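Local coordinates for ABC transporter ATP-binding protein (Leptospira interrogans serovar Copenhageni, PDB 4HZI) that probably binds and hydrolyses ATP as the nucleotide-binding subunit of an orphan ABC transporter involved in manganese utilization and tolerance, at residues A[94-99]-A[107-112]; A[102-107]-A[137-142]; A[225-230]-A[239-244]; A[54-59]-A[253-258]. All blocks are in the same frame, centred on the assembly; numbering follows the deposited sequence.

Contact 1 (A[94-99]-A[107-112])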
# COMPACT_ATOMS: atom_id res chain seq x y z
N PHE A 94 -18.89 22.98 -12.95
CA PHE A 94 -20.22 23.60 -13.06
C PHE A 94 -20.56 23.74 -14.54
O PHE A 94 -20.44 22.77 -15.30
CB PHE A 94 -20.30 24.91 -12.24
CG PHE A 94 -20.14 24.72 -10.74
CD1 PHE A 94 -21.13 24.09 -9.98
CD2 PHE A 94 -18.99 25.17 -10.08
CE1 PHE A 94 -20.97 23.90 -8.62
CE2 PHE A 94 -18.83 24.98 -8.72
CZ PHE A 94 -19.82 24.35 -7.99
N GLN A 95 -20.94 24.91 -15.01
CA GLN A 95 -21.31 25.01 -16.42
C GLN A 95 -20.16 25.37 -17.36
O GLN A 95 -20.36 25.48 -18.56
CB GLN A 95 -22.46 25.99 -16.62
CG GLN A 95 -23.79 25.48 -16.09
CD GLN A 95 -24.98 26.24 -16.65
OE1 GLN A 95 -25.11 26.40 -17.87
NE2 GLN A 95 -25.85 26.71 -15.76
N GLU A 96 -18.95 25.56 -16.84
CA GLU A 96 -17.84 26.02 -17.68
C GLU A 96 -16.95 24.87 -18.10
O GLU A 96 -16.44 24.14 -17.26
CB GLU A 96 -16.98 27.02 -16.92
CG GLU A 96 -17.63 28.35 -16.62
CD GLU A 96 -16.69 29.26 -15.86
OE1 GLU A 96 -16.37 28.94 -14.69
OE2 GLU A 96 -16.25 30.27 -16.44
N THR A 97 -16.72 24.73 -19.39
CA THR A 97 -15.71 23.81 -19.88
C THR A 97 -14.34 24.29 -19.44
O THR A 97 -14.13 25.48 -19.16
CB THR A 97 -15.71 23.66 -21.43
OG1 THR A 97 -15.27 24.89 -22.01
CG2 THR A 97 -17.08 23.29 -21.94
N TYR A 98 -13.41 23.36 -19.40
CA TYR A 98 -12.06 23.66 -19.00
C TYR A 98 -11.39 24.64 -19.97
O TYR A 98 -10.58 25.45 -19.56
CB TYR A 98 -11.27 22.38 -18.86
CG TYR A 98 -11.37 21.71 -17.51
CD1 TYR A 98 -12.53 21.81 -16.72
CD2 TYR A 98 -10.33 20.98 -17.02
CE1 TYR A 98 -12.61 21.19 -15.49
CE2 TYR A 98 -10.40 20.35 -15.81
CZ TYR A 98 -11.57 20.48 -15.04
OH TYR A 98 -11.66 19.86 -13.83
N GLY A 99 -11.83 24.62 -21.21
CA GLY A 99 -11.37 25.61 -22.18
C GLY A 99 -11.76 27.04 -21.79
O GLY A 99 -11.13 27.98 -22.25
N ARG A 107 -7.37 25.47 -10.62
CA ARG A 107 -6.64 24.89 -9.49
C ARG A 107 -6.87 25.53 -8.12
O ARG A 107 -6.82 24.85 -7.11
CB ARG A 107 -5.15 24.83 -9.82
CG ARG A 107 -4.90 23.97 -11.05
CD ARG A 107 -3.60 23.19 -10.99
NE ARG A 107 -2.59 23.70 -11.91
CZ ARG A 107 -2.14 23.09 -13.00
NH1 ARG A 107 -2.59 21.90 -13.36
NH2 ARG A 107 -1.22 23.68 -13.74
N LYS A 108 -7.13 26.82 -8.08
CA LYS A 108 -7.56 27.47 -6.85
C LYS A 108 -8.87 26.85 -6.36
O LYS A 108 -9.10 26.74 -5.16
CB LYS A 108 -7.75 28.98 -7.10
CG LYS A 108 -8.44 29.73 -5.97
CD LYS A 108 -8.37 31.24 -6.16
CE LYS A 108 -8.61 31.98 -4.85
NZ LYS A 108 -8.89 33.43 -5.06
N ARG A 109 -9.72 26.43 -7.29
CA ARG A 109 -11.02 25.83 -6.94
C ARG A 109 -11.10 24.31 -6.65
O ARG A 109 -12.16 23.80 -6.25
CB ARG A 109 -12.02 26.21 -8.02
CG ARG A 109 -12.04 27.72 -8.26
CD ARG A 109 -12.73 28.05 -9.56
NE ARG A 109 -14.10 27.56 -9.58
CZ ARG A 109 -14.90 27.66 -10.63
NH1 ARG A 109 -14.47 28.24 -11.76
NH2 ARG A 109 -16.14 27.19 -10.57
N ILE A 110 -10.01 23.60 -6.85
CA ILE A 110 -9.93 22.16 -6.62
C ILE A 110 -8.84 21.88 -5.60
O ILE A 110 -7.67 22.15 -5.87
CB ILE A 110 -9.61 21.40 -7.90
CG1 ILE A 110 -10.66 21.68 -8.98
CG2 ILE A 110 -9.54 19.90 -7.61
CD1 ILE A 110 -10.43 20.89 -10.30
N GLY A 111 -9.22 21.38 -4.42
CA GLY A 111 -8.22 20.97 -3.42
C GLY A 111 -7.66 19.61 -3.76
O GLY A 111 -8.39 18.76 -4.24
N ILE A 112 -6.37 19.39 -3.52
CA ILE A 112 -5.76 18.11 -3.73
C ILE A 112 -5.08 17.64 -2.49
O ILE A 112 -4.28 18.40 -1.90
CB ILE A 112 -4.62 18.13 -4.78
CG1 ILE A 112 -5.11 18.65 -6.11
CG2 ILE A 112 -4.01 16.72 -4.92
CD1 ILE A 112 -6.02 17.68 -6.82
O HOH W 1 -17.28 27.00 -13.30
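At the junction between the antiparallel beta sheet of the ABC ATPase and its mixed core sheet, R109 reaches across to F94 and E96, while Y98 meets I110 beside them. R109 directly precedes strand 110-113. Its side chain bends at chi3 (59°), which brings the guanidinium to strand 96-97 edge-on. Two groups share the edge of this flat cation. On one side NH2 lies 3.5 Å from CD2 of F94, in the plane of the ring; with the two planes only 11° apart, the phenyl group and the guanidinium lie nearly coplanar, edge against edge, so this is not a cation-pi stack. On the other side OE1 of E96 forms a loose salt bridge to NH1 of R109 at 3.6 Å, the carboxylate turned 34° from the guanidinium plane. A water bridges the pair: it donates to OE1 of E96 at 2.6 Å and accepts from NH2 of R109 at 3.0 Å, so the carboxylate is tied to both terminal nitrogens, one directly and one through solvent. The third nitrogen, NE, is taken by D193 in a second salt bridge, and two acids thus probably stabilise the positive charge. Deeper in, among buried side chains, the methyl CD1 of I110 packs at 3.9 Å against OH of Y98, a hydroxyl whose hydrogen bond goes to the carbonyl of I80. Strand 90-93 flanks this contact, with L93 touching R109 and I91 touching Y98, while strand 194-198 packs on I110 through F194 and I196.

Contact 2 (A[102-107]-A[137-142])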
# COMPACT_ATOMS: atom_id res chain seq x y z
N ALA A 102 -9.14 29.77 -17.08
CA ALA A 102 -7.71 29.78 -16.85
C ALA A 102 -7.36 28.68 -15.86
O ALA A 102 -7.93 28.60 -14.76
CB ALA A 102 -7.26 31.13 -16.34
N ILE A 103 -6.44 27.81 -16.25
CA ILE A 103 -6.08 26.66 -15.42
C ILE A 103 -5.62 27.08 -14.02
O ILE A 103 -5.94 26.41 -13.05
CB ILE A 103 -5.09 25.69 -16.13
CG1 ILE A 103 -5.83 24.45 -16.65
CG2 ILE A 103 -4.00 25.16 -15.20
CD1 ILE A 103 -7.14 24.73 -17.36
N GLN A 104 -4.91 28.20 -13.90
CA GLN A 104 -4.59 28.70 -12.55
C GLN A 104 -5.85 28.92 -11.67
O GLN A 104 -5.82 28.72 -10.44
CB GLN A 104 -3.77 30.00 -12.64
CG GLN A 104 -4.33 31.18 -11.87
CD GLN A 104 -3.52 32.44 -12.06
OE1 GLN A 104 -2.38 32.52 -11.62
NE2 GLN A 104 -4.09 33.42 -12.73
N ASP A 105 -6.93 29.36 -12.29
CA ASP A 105 -8.18 29.63 -11.56
C ASP A 105 -8.88 28.34 -11.24
O ASP A 105 -9.44 28.17 -10.15
CB ASP A 105 -9.08 30.57 -12.35
CG ASP A 105 -8.52 31.98 -12.43
OD1 ASP A 105 -7.75 32.38 -11.54
OD2 ASP A 105 -8.83 32.68 -13.40
N LEU A 106 -8.84 27.40 -12.18
CA LEU A 106 -9.33 26.04 -11.93
C LEU A 106 -8.70 25.46 -10.68
O LEU A 106 -9.39 25.06 -9.76
CB LEU A 106 -9.02 25.15 -13.11
CG LEU A 106 -9.47 23.72 -12.99
CD1 LEU A 106 -10.95 23.69 -13.32
CD2 LEU A 106 -8.65 22.82 -13.92
N ARG A 107 -7.37 25.47 -10.62
CA ARG A 107 -6.64 24.89 -9.49
C ARG A 107 -6.87 25.53 -8.12
O ARG A 107 -6.82 24.85 -7.11
CB ARG A 107 -5.15 24.83 -9.82
CG ARG A 107 -4.90 23.97 -11.05
CD ARG A 107 -3.60 23.19 -10.99
NE ARG A 107 -2.59 23.70 -11.91
CZ ARG A 107 -2.14 23.09 -13.00
NH1 ARG A 107 -2.59 21.90 -13.36
NH2 ARG A 107 -1.22 23.68 -13.74
N PHE A 137 -3.11 29.65 -2.35
CA PHE A 137 -3.06 29.95 -3.79
C PHE A 137 -2.15 31.14 -4.07
O PHE A 137 -2.36 32.25 -3.55
CB PHE A 137 -4.49 30.28 -4.28
CG PHE A 137 -4.55 31.01 -5.61
CD1 PHE A 137 -4.22 30.35 -6.80
CD2 PHE A 137 -4.95 32.35 -5.68
CE1 PHE A 137 -4.28 31.02 -8.03
CE2 PHE A 137 -5.01 33.02 -6.90
CZ PHE A 137 -4.68 32.35 -8.07
N HIS A 138 -1.14 30.89 -4.91
CA HIS A 138 -0.22 31.93 -5.36
C HIS A 138 -0.60 32.28 -6.80
O HIS A 138 -0.55 31.42 -7.68
CB HIS A 138 1.24 31.44 -5.27
CG HIS A 138 1.53 30.58 -4.07
ND1 HIS A 138 1.41 31.04 -2.77
CD2 HIS A 138 1.91 29.29 -3.97
CE1 HIS A 138 1.71 30.07 -1.93
NE2 HIS A 138 2.02 28.99 -2.63
N THR A 139 -1.02 33.53 -7.03
CA THR A 139 -1.17 34.06 -8.39
C THR A 139 0.21 34.02 -9.06
O THR A 139 1.23 34.34 -8.43
CB THR A 139 -1.76 35.49 -8.41
OG1 THR A 139 -3.20 35.40 -8.43
CG2 THR A 139 -1.31 36.29 -9.63
N ILE A 140 0.24 33.60 -10.33
CA ILE A 140 1.51 33.35 -11.02
C ILE A 140 2.38 34.60 -10.95
O ILE A 140 1.95 35.68 -11.37
CB ILE A 140 1.30 32.92 -12.49
CG1 ILE A 140 0.70 31.50 -12.57
CG2 ILE A 140 2.61 32.98 -13.28
CD1 ILE A 140 1.71 30.38 -12.33
N GLY A 141 3.58 34.46 -10.39
CA GLY A 141 4.54 35.56 -10.28
C GLY A 141 4.30 36.53 -9.13
O GLY A 141 5.10 37.44 -8.93
N TYR A 142 3.22 36.34 -8.38
CA TYR A 142 2.91 37.23 -7.26
C TYR A 142 2.85 36.46 -5.94
O TYR A 142 1.96 36.69 -5.11
CB TYR A 142 1.60 37.99 -7.52
CG TYR A 142 1.75 39.07 -8.57
CD1 TYR A 142 2.33 40.31 -8.25
CD2 TYR A 142 1.35 38.86 -9.89
CE1 TYR A 142 2.48 41.30 -9.21
CE2 TYR A 142 1.50 39.84 -10.86
CZ TYR A 142 2.06 41.05 -10.51
OH TYR A 142 2.21 42.02 -11.47
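The side-chain amide of Q104 reaches from its helix to the backbone of I140, whose N donates to OE1 at 3.1 Å. The bond is straight by both measures: 162° at the hydrogen, and 163° at the acceptor, so the N-H meets the carbonyl almost end-on. The same oxygen lies 3.4 Å from CG1 of I140, and the start of that side chain therefore flanks the bond. Nearer the helix, the aliphatic part of Q104 rests against F137. Its CG sits at the ring edge, in plane, 3.8 Å from CE1 of F137, and CE1 is also 3.7 Å from the backbone O of Q104. Amide and ring stand almost perpendicular, with 82° between their planes. Q104 gets this far because the chain is extended beyond CG, although its first torsion is off the staggered values. The contact joins the first turn of helix 103-108, for which A102 is the N-cap residue, to the irregular loop between helices 128-133 and 148-160, on the surface of the ATPase domain. Within that loop a type II beta turn runs from T139 to Y142, closed by a bond from N of Y142 to O of T139 at 2.8 Å, with G141 at positive phi; I140, the second residue of the turn, directs its N-H outward to Q104. Further out, F137 also touches N190, and on the helix side R107 bonds through NH1 to the carbonyl of Y81.

Contact 3 (A[225-230]-A[239-244])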
# COMPACT_ATOMS: atom_id res chain seq x y z
N PHE A 225 -19.51 18.95 2.03
CA PHE A 225 -18.44 19.20 1.03
C PHE A 225 -18.54 18.19 -0.13
O PHE A 225 -19.45 17.36 -0.14
CB PHE A 225 -17.03 19.21 1.66
CG PHE A 225 -16.50 17.86 2.14
CD1 PHE A 225 -17.03 17.20 3.23
CD2 PHE A 225 -15.40 17.26 1.50
CE1 PHE A 225 -16.49 16.02 3.68
CE2 PHE A 225 -14.88 16.06 1.94
CZ PHE A 225 -15.44 15.40 3.01
N THR A 226 -17.71 18.38 -1.15
CA THR A 226 -17.80 17.55 -2.38
C THR A 226 -16.42 16.92 -2.58
O THR A 226 -15.41 17.62 -2.43
CB THR A 226 -18.16 18.38 -3.64
OG1 THR A 226 -19.37 19.11 -3.41
CG2 THR A 226 -18.43 17.47 -4.82
N SER A 227 -16.38 15.64 -2.89
CA SER A 227 -15.11 14.95 -3.03
C SER A 227 -15.07 13.80 -4.00
O SER A 227 -16.07 13.17 -4.28
CB SER A 227 -14.59 14.50 -1.66
OG SER A 227 -15.23 13.37 -1.18
N LEU A 228 -13.84 13.52 -4.42
CA LEU A 228 -13.49 12.39 -5.26
C LEU A 228 -12.35 11.69 -4.59
O LEU A 228 -11.32 12.26 -4.39
CB LEU A 228 -13.06 12.86 -6.66
CG LEU A 228 -12.59 11.80 -7.64
CD1 LEU A 228 -13.69 10.80 -7.97
CD2 LEU A 228 -12.13 12.44 -8.94
N TYR A 229 -12.55 10.45 -4.23
CA TYR A 229 -11.62 9.63 -3.47
C TYR A 229 -11.10 8.56 -4.41
O TYR A 229 -11.86 7.74 -4.96
CB TYR A 229 -12.36 8.99 -2.32
CG TYR A 229 -11.54 8.31 -1.24
CD1 TYR A 229 -11.09 6.99 -1.40
CD2 TYR A 229 -11.24 8.95 -0.04
CE1 TYR A 229 -10.37 6.36 -0.39
CE2 TYR A 229 -10.53 8.31 0.96
CZ TYR A 229 -10.07 7.04 0.77
OH TYR A 229 -9.36 6.42 1.76
N ILE A 230 -9.79 8.52 -4.57
CA ILE A 230 -9.16 7.59 -5.51
C ILE A 230 -8.39 6.51 -4.77
O ILE A 230 -7.51 6.80 -3.96
CB ILE A 230 -8.21 8.37 -6.42
CG1 ILE A 230 -9.04 9.44 -7.19
CG2 ILE A 230 -7.51 7.45 -7.45
CD1 ILE A 230 -8.47 10.77 -7.03
N ASP A 239 -17.59 5.17 4.87
CA ASP A 239 -19.02 4.99 4.67
C ASP A 239 -19.79 6.12 3.99
O ASP A 239 -20.86 5.87 3.45
CB ASP A 239 -19.71 4.66 6.02
CG ASP A 239 -19.79 5.88 6.99
OD1 ASP A 239 -19.15 6.95 6.78
OD2 ASP A 239 -20.52 5.75 8.00
N PHE A 240 -19.30 7.35 4.01
CA PHE A 240 -20.10 8.42 3.41
C PHE A 240 -19.99 8.53 1.86
O PHE A 240 -20.63 9.35 1.26
CB PHE A 240 -19.84 9.76 4.08
CG PHE A 240 -18.46 10.26 4.00
CD1 PHE A 240 -18.01 10.96 2.87
CD2 PHE A 240 -17.59 10.10 5.04
CE1 PHE A 240 -16.71 11.43 2.80
CE2 PHE A 240 -16.29 10.56 4.98
CZ PHE A 240 -15.83 11.22 3.85
N TYR A 241 -19.16 7.71 1.25
CA TYR A 241 -19.07 7.63 -0.22
C TYR A 241 -20.30 6.93 -0.76
O TYR A 241 -20.59 5.78 -0.45
CB TYR A 241 -17.73 6.96 -0.66
CG TYR A 241 -16.68 8.02 -0.55
CD1 TYR A 241 -16.49 8.96 -1.56
CD2 TYR A 241 -15.94 8.17 0.62
CE1 TYR A 241 -15.60 10.03 -1.39
CE2 TYR A 241 -15.06 9.23 0.79
CZ TYR A 241 -14.88 10.15 -0.18
OH TYR A 241 -13.98 11.20 0.05
N SER A 242 -21.06 7.66 -1.55
CA SER A 242 -22.35 7.13 -2.03
C SER A 242 -22.40 6.76 -3.52
O SER A 242 -23.36 6.13 -3.97
CB SER A 242 -23.42 8.19 -1.76
OG SER A 242 -23.27 9.31 -2.63
N LYS A 243 -21.39 7.16 -4.28
CA LYS A 243 -21.33 6.94 -5.75
C LYS A 243 -19.95 6.40 -6.05
O LYS A 243 -19.00 6.68 -5.30
CB LYS A 243 -21.43 8.25 -6.52
CG LYS A 243 -22.67 9.08 -6.28
CD LYS A 243 -23.85 8.49 -7.03
CE LYS A 243 -23.74 8.76 -8.52
NZ LYS A 243 -25.08 9.09 -9.07
N ALA A 244 -19.81 5.66 -7.15
CA ALA A 244 -18.49 5.16 -7.53
C ALA A 244 -18.37 5.12 -9.05
O ALA A 244 -19.37 5.07 -9.81
CB ALA A 244 -18.23 3.82 -6.96
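Y241 meets S227 and Y229 across this contact through its hydroxyl and its ring. The polar interaction is a hydrogen bond between OG of S227 and OH of Y241, 2.8 Å long, in which either hydroxyl could be the donor. With chi1 at 77°, OG of S227 sits between its own backbone N and carbonyl carbon; it also bonds to ND1 of H62, so two partners grip this buried oxygen. The aromatic interaction pairs Y229 with Y241, ring centroids 5.2 Å apart and planes inclined at 54°, an oblique arrangement that is neither a stack nor a T-shape. Y229 touches chiefly through the root of its side chain, CB lying 3.5 Å from CZ of Y241, and CD2 of Y229 is also 3.5 Å from OH of Y241. Apolar packing completes the set: CZ of F225 approaches CE1 of F240 at 4.2 Å, the two side chains running roughly at right angles, while H62 lies edge-to-face with both. M197 and V64, from the strands flanking 227-231, also touch Y241. The residue thus packs against the sheet just ahead of strand 243-248, in the parallel beta core typical of the P-loop ATPase fold of ABC transporters.

Contact 4 (A[54-59]-A[253-258])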
# COMPACT_ATOMS: atom_id res chain seq x y z
N SER A 54 -16.72 8.76 -18.84
CA SER A 54 -17.89 9.55 -18.53
C SER A 54 -18.36 9.29 -17.09
O SER A 54 -18.53 8.14 -16.66
CB SER A 54 -19.01 9.19 -19.52
OG SER A 54 -18.70 9.64 -20.83
N PHE A 55 -18.53 10.37 -16.36
CA PHE A 55 -19.16 10.33 -15.06
C PHE A 55 -19.47 11.75 -14.60
O PHE A 55 -19.10 12.73 -15.23
CB PHE A 55 -18.35 9.54 -14.03
CG PHE A 55 -17.04 10.16 -13.61
CD1 PHE A 55 -16.93 11.03 -12.50
CD2 PHE A 55 -15.87 9.79 -14.29
CE1 PHE A 55 -15.69 11.53 -12.11
CE2 PHE A 55 -14.63 10.30 -13.89
CZ PHE A 55 -14.54 11.15 -12.80
N GLU A 56 -20.15 11.88 -13.47
CA GLU A 56 -20.37 13.24 -12.96
C GLU A 56 -20.53 13.23 -11.45
O GLU A 56 -20.85 12.19 -10.89
CB GLU A 56 -21.55 13.91 -13.64
CG GLU A 56 -22.92 13.40 -13.31
CD GLU A 56 -23.89 14.53 -12.91
OE1 GLU A 56 -23.61 15.75 -13.12
OE2 GLU A 56 -24.95 14.18 -12.34
N ILE A 57 -20.21 14.36 -10.82
CA ILE A 57 -20.31 14.47 -9.36
C ILE A 57 -21.12 15.75 -9.13
O ILE A 57 -20.80 16.82 -9.66
CB ILE A 57 -18.92 14.60 -8.66
CG1 ILE A 57 -17.99 13.43 -9.04
CG2 ILE A 57 -19.09 14.74 -7.14
CD1 ILE A 57 -16.56 13.56 -8.53
N LYS A 58 -22.19 15.63 -8.34
CA LYS A 58 -23.01 16.80 -8.02
C LYS A 58 -22.51 17.42 -6.72
O LYS A 58 -21.78 16.78 -5.95
CB LYS A 58 -24.46 16.38 -7.86
CG LYS A 58 -24.99 15.63 -9.08
CD LYS A 58 -26.45 15.92 -9.28
CE LYS A 58 -27.00 15.22 -10.50
NZ LYS A 58 -26.87 13.75 -10.37
N THR A 59 -22.86 18.69 -6.53
CA THR A 59 -22.59 19.40 -5.29
C THR A 59 -22.95 18.53 -4.09
O THR A 59 -24.01 17.92 -4.04
CB THR A 59 -23.34 20.74 -5.27
OG1 THR A 59 -22.83 21.54 -6.33
CG2 THR A 59 -23.06 21.49 -3.99
N ILE A 253 -15.96 0.81 -16.24
CA ILE A 253 -16.62 -0.52 -16.16
C ILE A 253 -18.09 -0.29 -15.65
O ILE A 253 -19.05 -0.88 -16.17
CB ILE A 253 -15.82 -1.45 -15.18
CG1 ILE A 253 -14.51 -1.94 -15.80
CG2 ILE A 253 -16.57 -2.70 -14.74
CD1 ILE A 253 -14.56 -2.06 -17.31
N HIS A 254 -18.26 0.62 -14.69
CA HIS A 254 -19.59 1.01 -14.20
C HIS A 254 -19.48 2.35 -13.45
O HIS A 254 -18.41 2.68 -12.90
CB HIS A 254 -20.24 -0.10 -13.29
CG HIS A 254 -21.74 0.00 -13.27
ND1 HIS A 254 -22.44 0.66 -12.28
CD2 HIS A 254 -22.66 -0.34 -14.20
CE1 HIS A 254 -23.73 0.66 -12.57
NE2 HIS A 254 -23.89 0.07 -13.74
N PHE A 255 -20.54 3.15 -13.52
CA PHE A 255 -20.67 4.39 -12.79
C PHE A 255 -22.07 4.38 -12.20
O PHE A 255 -23.06 4.10 -12.91
CB PHE A 255 -20.51 5.61 -13.70
CG PHE A 255 -21.02 6.91 -13.12
CD1 PHE A 255 -20.57 7.36 -11.89
CD2 PHE A 255 -21.95 7.67 -13.78
CE1 PHE A 255 -21.06 8.52 -11.33
CE2 PHE A 255 -22.45 8.84 -13.23
CZ PHE A 255 -21.99 9.28 -12.01
N GLY A 256 -22.18 4.67 -10.91
CA GLY A 256 -23.51 4.81 -10.29
C GLY A 256 -23.49 4.79 -8.78
O GLY A 256 -22.43 4.98 -8.15
N PRO A 257 -24.66 4.58 -8.16
CA PRO A 257 -24.71 4.43 -6.70
C PRO A 257 -23.75 3.35 -6.29
O PRO A 257 -23.65 2.31 -6.93
CB PRO A 257 -26.18 3.99 -6.43
CG PRO A 257 -26.96 4.49 -7.61
CD PRO A 257 -25.99 4.39 -8.79
N ILE A 258 -23.04 3.57 -5.20
CA ILE A 258 -22.00 2.64 -4.81
C ILE A 258 -22.53 1.20 -4.61
O ILE A 258 -21.87 0.26 -4.95
CB ILE A 258 -21.22 3.19 -3.63
CG1 ILE A 258 -19.91 2.43 -3.42
CG2 ILE A 258 -22.12 3.23 -2.36
CD1 ILE A 258 -19.01 3.16 -2.43
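Two phenylalanines, F55 and F255, make the close-packed part of this contact, though their rings do not stack. Instead, CB of F55 lies over the face of the F255 ring, 3.8 Å from its centroid and only 10° off the ring normal, a CH-pi contact close to ideal. The F255 ring thus lies along the backbone of strand 53-58: its CZ is 3.3 Å from O of E56 and 3.5 Å from N of E56. CG of F255 is anti to its backbone N (chi1 163°), a torsion that throws the ring across toward the strand. F55, with chi1 at 68°, instead turns its own ring off and buries it against V245. The outer part is looser and polar. At the partly exposed E56, CG comes no nearer than 4.4 Å to CZ of F255, and the carboxylate looks elsewhere: OE2 makes a salt bridge with NZ of K58 at 2.8 Å, though the hydrogen bond within it is weak, and OE1 bonds to S33. Both strands are outermost in their sheets within the chain, 53-58 beside strand 36-42 in the antiparallel sheet and 251-255 beside strand 243-248 in the mixed one, whose K243 and V245 also touch F255.

In the fold
Contacts 1 and 4, with centres about 18 Å apart, each join the antiparallel sheet to the mixed core sheet, using opposite outermost strands of both: 96-97 with 110-113, and 53-58 with 251-255. They still touch, through F94 and T59. Contacts 1 and 2, centres about 11 Å apart, share helix 103-108 and R107, and contact 2 links that helix to a surface loop. Contact 3 is in the core, its centre about 10 Å from that of contact 4, where probable backbone hydrogen bonds link S242 to I258 and A244 to G256. Along the chain, contact 4 spans the other three; contacts 1 and 2 interleave, and both close before contact 3 begins. Contacts 1 and 4 thus tie the two sheets together at opposite edges.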